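Local coordinates for protein alanine racemase, biosynthetic (Pseudomonas aeruginosa PAO1, PDB 6A2F) that belongs to the alanine racemase family, joining a TIM-barrel N-terminal domain to a beta-rich C-terminal domain and carrying covalently bound pyridoxal phosphate, at residues L4-L10 and V352-S357; Y215-P219 and S329-V333. All blocks are in the same frame, centred on the assembly; numbering follows the deposited sequence.

Interaction 1: residues L4-L10 and V352-S357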
ATOM      1  N   LEU A   4      15.080   3.107  -6.508  1.00 12.14           N
ATOM      2  CA  LEU A   4      13.825   3.671  -6.027  1.00 11.87           C
ATOM      3  C   LEU A   4      13.998   4.217  -4.620  1.00 11.75           C
ATOM      4  O   LEU A   4      14.319   3.474  -3.681  1.00 11.73           O
ATOM      5  CB  LEU A   4      12.691   2.645  -6.063  1.00 11.81           C
ATOM      6  CG  LEU A   4      11.328   3.175  -5.613  1.00 11.76           C
ATOM      7  CD1 LEU A   4      10.750   4.158  -6.621  1.00 11.76           C
ATOM      8  CD2 LEU A   4      10.374   2.019  -5.399  1.00 11.74           C
ATOM      9  N   VAL A   5      13.787   5.523  -4.487  1.00 11.54           N
ATOM     10  CA  VAL A   5      13.998   6.223  -3.225  1.00 11.45           C
ATOM     11  C   VAL A   5      12.896   7.259  -2.990  1.00 11.33           C
ATOM     12  O   VAL A   5      12.539   8.022  -3.893  1.00 11.23           O
ATOM     13  CB  VAL A   5      15.395   6.900  -3.166  1.00 11.37           C
ATOM     14  CG1 VAL A   5      15.543   7.738  -1.909  1.00 11.35           C
ATOM     15  CG2 VAL A   5      16.511   5.866  -3.221  1.00 11.28           C
ATOM     16  N   ALA A   6      12.353   7.260  -1.776  1.00 11.20           N
ATOM     17  CA  ALA A   6      11.438   8.305  -1.338  1.00 11.17           C
ATOM     18  C   ALA A   6      12.222   9.351  -0.536  1.00 11.15           C
ATOM     19  O   ALA A   6      12.614   9.112   0.609  1.00 11.23           O
ATOM     20  CB  ALA A   6      10.301   7.719  -0.514  1.00 11.00           C
ATOM     21  N   THR A   7      12.471  10.497  -1.159  1.00 11.07           N
ATOM     22  CA  THR A   7      13.179  11.591  -0.510  1.00 11.00           C
ATOM     23  C   THR A   7      12.165  12.479   0.198  1.00 10.89           C
ATOM     24  O   THR A   7      11.222  12.988  -0.425  1.00 10.88           O
ATOM     25  CB  THR A   7      14.019  12.396  -1.528  1.00 11.05           C
ATOM     26  OG1 THR A   7      14.978  11.523  -2.134  1.00 11.09           O
ATOM     27  CG2 THR A   7      14.756  13.554  -0.858  1.00 10.96           C
ATOM     28  N   VAL A   8      12.362  12.643   1.503  1.00 10.70           N
ATOM     29  CA  VAL A   8      11.462  13.427   2.337  1.00 10.58           C
ATOM     30  C   VAL A   8      12.129  14.739   2.756  1.00 10.69           C
ATOM     31  O   VAL A   8      13.222  14.745   3.344  1.00 10.62           O
ATOM     32  CB  VAL A   8      10.996  12.632   3.578  1.00 10.49           C
ATOM     33  CG1 VAL A   8      10.008  13.441   4.406  1.00 10.45           C
ATOM     34  CG2 VAL A   8      10.375  11.305   3.169  1.00 10.44           C
ATOM     35  N   ASP A   9      11.467  15.848   2.431  1.00 10.81           N
ATOM     36  CA  ASP A   9      11.925  17.175   2.829  1.00 10.86           C
ATOM     37  C   ASP A   9      11.292  17.566   4.164  1.00 10.87           C
ATOM     38  O   ASP A   9      10.150  18.042   4.212  1.00 10.89           O
ATOM     39  CB  ASP A   9      11.604  18.207   1.740  1.00 10.94           C
ATOM     40  CG  ASP A   9      12.220  19.573   2.018  1.00 11.07           C
ATOM     41  OD1 ASP A   9      12.720  19.807   3.140  1.00 11.20           O
ATOM     42  OD2 ASP A   9      12.207  20.422   1.106  1.00 11.11           O
ATOM     43  N   LEU A  10      12.049  17.370   5.241  1.00 10.93           N
ATOM     44  CA  LEU A  10      11.565  17.637   6.595  1.00 10.89           C
ATOM     45  C   LEU A  10      11.305  19.119   6.863  1.00 10.93           C
ATOM     46  O   LEU A  10      10.375  19.470   7.588  1.00 11.04           O
ATOM     47  CB  LEU A  10      12.518  17.056   7.642  1.00 10.83           C
ATOM     48  CG  LEU A  10      12.622  15.525   7.723  1.00 10.87           C
ATOM     49  CD1 LEU A  10      13.793  15.113   8.603  1.00 10.74           C
ATOM     50  CD2 LEU A  10      11.330  14.877   8.207  1.00 10.78           C
ATOM     51  N   VAL A 352      10.586   0.608   0.136  1.00 14.35           N
ATOM     52  CA  VAL A 352      11.051   1.857  -0.457  1.00 14.69           C
ATOM     53  C   VAL A 352      11.831   2.620   0.610  1.00 15.17           C
ATOM     54  O   VAL A 352      11.242   3.090   1.586  1.00 15.09           O
ATOM     55  CB  VAL A 352       9.883   2.724  -0.969  1.00 14.48           C
ATOM     56  CG1 VAL A 352      10.406   4.004  -1.612  1.00 14.22           C
ATOM     57  CG2 VAL A 352       9.022   1.935  -1.942  1.00 14.24           C
ATOM     58  N   PRO A 353      13.163   2.722   0.447  1.00 15.85           N
ATOM     59  CA  PRO A 353      13.955   3.437   1.449  1.00 16.25           C
ATOM     60  C   PRO A 353      13.597   4.914   1.512  1.00 16.74           C
ATOM     61  O   PRO A 353      13.249   5.515   0.495  1.00 16.93           O
ATOM     62  CB  PRO A 353      15.402   3.254   0.969  1.00 15.99           C
ATOM     63  CG  PRO A 353      15.308   2.845  -0.456  1.00 16.07           C
ATOM     64  CD  PRO A 353      14.010   2.108  -0.592  1.00 16.02           C
ATOM     65  N   ARG A 354      13.667   5.479   2.709  1.00 17.45           N
ATOM     66  CA  ARG A 354      13.440   6.898   2.899  1.00 18.60           C
ATOM     67  C   ARG A 354      14.788   7.593   3.086  1.00 20.07           C
ATOM     68  O   ARG A 354      15.608   7.143   3.888  1.00 20.19           O
ATOM     69  CB  ARG A 354      12.529   7.142   4.116  1.00 18.19           C
ATOM     70  CG  ARG A 354      11.268   6.276   4.197  1.00 17.87           C
ATOM     71  CD  ARG A 354      10.334   6.515   3.018  1.00 17.52           C
ATOM     72  NE  ARG A 354       8.926   6.273   3.326  1.00 17.15           N
ATOM     73  CZ  ARG A 354       8.283   5.123   3.128  1.00 17.13           C
ATOM     74  NH1 ARG A 354       8.914   4.068   2.626  1.00 17.10           N
ATOM     75  NH2 ARG A 354       6.997   5.028   3.435  1.00 16.79           N
ATOM     76  N   ARG A 355      15.026   8.660   2.323  1.00 22.07           N
ATOM     77  CA  ARG A 355      16.180   9.545   2.544  1.00 24.07           C
ATOM     78  C   ARG A 355      15.670  10.897   3.021  1.00 24.57           C
ATOM     79  O   ARG A 355      14.634  11.374   2.550  1.00 24.31           O
ATOM     80  CB  ARG A 355      17.023   9.748   1.272  1.00 25.74           C
ATOM     81  CG  ARG A 355      17.717   8.526   0.672  1.00 27.85           C
ATOM     82  CD  ARG A 355      18.715   7.839   1.597  1.00 29.85           C
ATOM     83  NE  ARG A 355      18.101   6.703   2.289  1.00 31.81           N
ATOM     84  CZ  ARG A 355      18.753   5.618   2.706  1.00 32.97           C
ATOM     85  NH1 ARG A 355      18.089   4.645   3.324  1.00 32.48           N
ATOM     86  NH2 ARG A 355      20.065   5.495   2.509  1.00 33.66           N
ATOM     87  N   TYR A 356      16.404  11.521   3.937  1.00 25.15           N
ATOM     88  CA  TYR A 356      15.967  12.787   4.519  1.00 26.65           C
ATOM     89  C   TYR A 356      16.912  13.922   4.171  1.00 29.53           C
ATOM     90  O   TYR A 356      18.123  13.816   4.353  1.00 30.05           O
ATOM     91  CB  TYR A 356      15.725  12.633   6.026  1.00 24.54           C
ATOM     92  CG  TYR A 356      14.602  11.654   6.298  1.00 23.20           C
ATOM     93  CD1 TYR A 356      13.276  12.083   6.347  1.00 22.69           C
ATOM     94  CD2 TYR A 356      14.859  10.291   6.452  1.00 22.53           C
ATOM     95  CE1 TYR A 356      12.240  11.186   6.567  1.00 22.33           C
ATOM     96  CE2 TYR A 356      13.832   9.384   6.668  1.00 22.09           C
ATOM     97  CZ  TYR A 356      12.522   9.835   6.724  1.00 22.28           C
ATOM     98  OH  TYR A 356      11.493   8.940   6.942  1.00 21.83           O
ATOM     99  N   SER A 357      16.346  15.004   3.645  1.00 33.86           N
ATOM    100  CA  SER A 357      17.139  16.051   3.014  1.00 38.80           C
ATOM    101  C   SER A 357      17.551  17.178   3.958  1.00 43.98           C
ATOM    102  O   SER A 357      16.796  17.575   4.857  1.00 43.77           O
ATOM    103  CB  SER A 357      16.428  16.606   1.771  1.00 38.39           C
ATOM    104  OG  SER A 357      15.171  17.170   2.095  1.00 38.03           O
TER
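With CG anti to its own carbonyl carbon (chi1 -63°), Tyr356 brings its ring atoms CD1 and CE1 to Val8; the two side chains lie next to each other and point the same way, Val8 CB 3.5 Å from Tyr356 CE1. Leu10 takes a similar first torsion (chi1 -67°) and crosses the ring at a slant, its CG 3.8 Å from Tyr356 CD1. The backbones form a short parallel beta ladder, with strands 4-8 and 354-356 at 33°. Ala6 donates to Pro353 O and accepts from Arg355 N, and Val8 repeats the pattern with Arg355 O and Ser357 N; the Val8 N to Arg355 O bond is 2.8 Å. Ala6, Val8, Arg354 and Tyr356 share one face of the sheet. Here the chain of Arg354 bends so that its CD rests 3.7 Å from Ala6 CB, and its NH1 reaches Val352 O at 2.7 Å, a bond lying in the guanidinium plane. Backbone oxygens of Gly39, Val348 and Thr349 hold the same guanidinium. Thr7 and Arg355 lie on the other face, where Val5 CG1 meets Arg355 CG at 3.5 Å, the side chains nearly perpendicular. Strand 4-8 is thus an inner strand of the mixed sheet: Ala6 and Val8 bond to 354-356, while the backbones of Val5 and Thr7 bond to antiparallel strand 234-246. Helix 42-48 packs against Leu10 and Tyr356, whose OH bonds to His40 O just before that helix.

Interaction 2: residues Y215-P219 and S329-V333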
ATOM      1  N   TYR A 215       2.120  17.858   4.699  1.00 10.78           N
ATOM      2  CA  TYR A 215       2.989  17.107   3.797  1.00 10.80           C
ATOM      3  C   TYR A 215       2.985  17.665   2.366  1.00 10.85           C
ATOM      4  O   TYR A 215       3.568  17.079   1.453  1.00 10.66           O
ATOM      5  CB  TYR A 215       2.641  15.611   3.859  1.00 10.62           C
ATOM      6  CG  TYR A 215       2.547  15.095   5.285  1.00 10.55           C
ATOM      7  CD1 TYR A 215       3.693  14.736   5.999  1.00 10.50           C
ATOM      8  CD2 TYR A 215       1.313  14.997   5.931  1.00 10.53           C
ATOM      9  CE1 TYR A 215       3.613  14.283   7.307  1.00 10.41           C
ATOM     10  CE2 TYR A 215       1.221  14.546   7.239  1.00 10.50           C
ATOM     11  CZ  TYR A 215       2.372  14.189   7.924  1.00 10.54           C
ATOM     12  OH  TYR A 215       2.277  13.732   9.226  1.00 10.47           O
ATOM     13  N   GLY A 216       2.340  18.817   2.196  1.00 11.10           N
ATOM     14  CA  GLY A 216       2.336  19.521   0.919  1.00 11.50           C
ATOM     15  C   GLY A 216       1.411  18.902  -0.105  1.00 11.87           C
ATOM     16  O   GLY A 216       1.649  18.996  -1.314  1.00 11.97           O
ATOM     17  N   SER A 217       0.365  18.245   0.389  1.00 12.05           N
ATOM     18  CA  SER A 217      -0.697  17.732  -0.451  1.00 12.29           C
ATOM     19  C   SER A 217      -1.968  18.495  -0.100  1.00 12.66           C
ATOM     20  O   SER A 217      -2.297  18.642   1.083  1.00 12.75           O
ATOM     21  CB  SER A 217      -0.872  16.226  -0.228  1.00 12.08           C
ATOM     22  OG  SER A 217      -2.068  15.741  -0.821  1.00 11.81           O
ATOM     23  N   THR A 218      -2.665  18.992  -1.123  1.00 13.05           N
ATOM     24  CA  THR A 218      -3.907  19.742  -0.920  1.00 13.55           C
ATOM     25  C   THR A 218      -5.021  18.916  -0.273  1.00 13.97           C
ATOM     26  O   THR A 218      -5.272  17.779  -0.679  1.00 13.84           O
ATOM     27  CB  THR A 218      -4.446  20.386  -2.224  1.00 13.61           C
ATOM     28  OG1 THR A 218      -5.577  21.210  -1.911  1.00 13.65           O
ATOM     29  CG2 THR A 218      -4.873  19.328  -3.247  1.00 13.41           C
ATOM     30  N   PRO A 219      -5.684  19.489   0.750  1.00 14.45           N
ATOM     31  CA  PRO A 219      -6.896  18.914   1.339  1.00 14.86           C
ATOM     32  C   PRO A 219      -8.176  19.321   0.600  1.00 15.52           C
ATOM     33  O   PRO A 219      -9.245  18.803   0.903  1.00 15.77           O
ATOM     34  CB  PRO A 219      -6.914  19.524   2.735  1.00 14.69           C
ATOM     35  CG  PRO A 219      -6.254  20.853   2.566  1.00 14.55           C
ATOM     36  CD  PRO A 219      -5.208  20.665   1.504  1.00 14.43           C
ATOM     37  N   SER A 329       2.892  16.960  -8.948  1.00 13.41           N
ATOM     38  CA  SER A 329       2.129  16.890  -7.704  1.00 13.49           C
ATOM     39  C   SER A 329       1.510  15.520  -7.472  1.00 13.45           C
ATOM     40  O   SER A 329       0.863  14.951  -8.363  1.00 13.61           O
ATOM     41  CB  SER A 329       1.046  17.968  -7.675  1.00 13.59           C
ATOM     42  OG  SER A 329       0.371  17.964  -6.427  1.00 13.85           O
ATOM     43  N   VAL A 330       1.711  15.004  -6.263  1.00 13.29           N
ATOM     44  CA  VAL A 330       1.109  13.740  -5.844  1.00 13.26           C
ATOM     45  C   VAL A 330      -0.411  13.815  -6.043  1.00 13.33           C
ATOM     46  O   VAL A 330      -1.067  12.812  -6.351  1.00 13.23           O
ATOM     47  CB  VAL A 330       1.516  13.366  -4.388  1.00 13.11           C
ATOM     48  CG1 VAL A 330       1.041  14.406  -3.378  1.00 12.96           C
ATOM     49  CG2 VAL A 330       1.018  11.977  -4.012  1.00 13.05           C
ATOM     50  N   ASP A 331      -0.945  15.027  -5.911  1.00 13.44           N
ATOM     51  CA  ASP A 331      -2.370  15.290  -6.101  1.00 13.56           C
ATOM     52  C   ASP A 331      -2.815  15.089  -7.543  1.00 13.58           C
ATOM     53  O   ASP A 331      -3.871  14.507  -7.780  1.00 13.69           O
ATOM     54  CB  ASP A 331      -2.732  16.688  -5.593  1.00 13.42           C
ATOM     55  CG  ASP A 331      -2.442  16.853  -4.113  1.00 13.46           C
ATOM     56  OD1 ASP A 331      -2.759  15.919  -3.345  1.00 13.34           O
ATOM     57  OD2 ASP A 331      -1.883  17.902  -3.717  1.00 13.37           O
ATOM     58  N   GLU A 332      -2.008  15.543  -8.500  1.00 13.78           N
ATOM     59  CA  GLU A 332      -2.319  15.329  -9.916  1.00 14.04           C
ATOM     60  C   GLU A 332      -2.294  13.839 -10.260  1.00 14.07           C
ATOM     61  O   GLU A 332      -3.210  13.338 -10.921  1.00 13.88           O
ATOM     62  CB  GLU A 332      -1.367  16.109 -10.834  1.00 14.20           C
ATOM     63  CG  GLU A 332      -1.881  16.255 -12.265  1.00 14.25           C
ATOM     64  CD  GLU A 332      -0.816  16.698 -13.257  1.00 14.38           C
ATOM     65  OE1 GLU A 332       0.067  17.500 -12.893  1.00 14.42           O
ATOM     66  OE2 GLU A 332      -0.867  16.249 -14.422  1.00 14.58           O
ATOM     67  N   VAL A 333      -1.255  13.141  -9.800  1.00 14.25           N
ATOM     68  CA  VAL A 333      -1.108  11.704 -10.062  1.00 14.48           C
ATOM     69  C   VAL A 333      -2.274  10.926  -9.454  1.00 14.69           C
ATOM     70  O   VAL A 333      -2.861  10.064 -10.110  1.00 14.46           O
ATOM     71  CB  VAL A 333       0.247  11.149  -9.560  1.00 14.31           C
ATOM     72  CG1 VAL A 333       0.373   9.660  -9.856  1.00 14.18           C
ATOM     73  CG2 VAL A 333       1.401  11.896 -10.205  1.00 14.30           C
TER
HETATM   74  O   HOH W   1       1.822  18.193  -4.004  1.00  0.50           O
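Ser217 OG donates to Asp331 OD1 over 2.6 Å, the shorter of two bonds by which a loop grips a carboxylate at the start of a helix. This helix, 330-336, has Ser329 as its N-cap: Ser329 OG accepts from Asp331 N at 3.3 Å, so the residue that reaches across to the loop is itself tied by its backbone to the cap. The loop comes from the other side of the junction between the TIM-barrel and C-terminal domains of alanine racemase, following barrel strand 207-208. Ser217 carries OG anti to its backbone N (chi1 168°), which places the hydroxyl on the syn lone pair of OD1. The next residue serves the second oxygen, Thr218 N lying 2.9 Å from Asp331 OD2 with an N-H...O angle of 159°; it comes from the syn side too, but 32° out of the carboxylate plane. Consecutive donors, one hydroxyl and one amide, therefore hold both oxygens and should fix the rotation of the group. The carboxylate stands in the first helical turn, where the helix dipole would probably help to stabilise its negative charge. The side chains of Thr218 and Asp331 cross at a slant, bringing the methyl CG2 to 3.3 Å from Asp331 OD2, while Thr218 OG1 turns to Leu223 O and Leu220 N. Beside the polar bonds, Val330 CG1 meets Ser217 CB at 4.1 Å, and Leu345 of helix 341-346 touches both residues. Tyr215, two residues before Ser217, stacks with Tyr38 and His40. One water bridges the backbone of Gly216 and the N-cap side chain, donating to Gly216 O at 2.8 Å and bonded to Ser329 OG, also at 2.8 Å.

In the fold
The centres of the two contacts are 16 Å apart and their nearest atoms about 7 Å, without touching. Along the chain interaction 2 is nested within interaction 1: 4-10 comes first, then 215-219 and 329-333, and 352-357 closes the loop near the C-terminus. Strand 4-8, in the mixed sheet, leads through helix 10-22 to strand 28-32 of the parallel barrel sheets; loop 215-219 runs from strand 207-208 towards strand 234-246. Both contacts thus join barrel and C-terminal part where the chain passes between them. Ala233 forms backbone bonds with Asp9 and Tyr215, and His40 adjoins both contacts, bonding to Tyr356 and stacking on Tyr215.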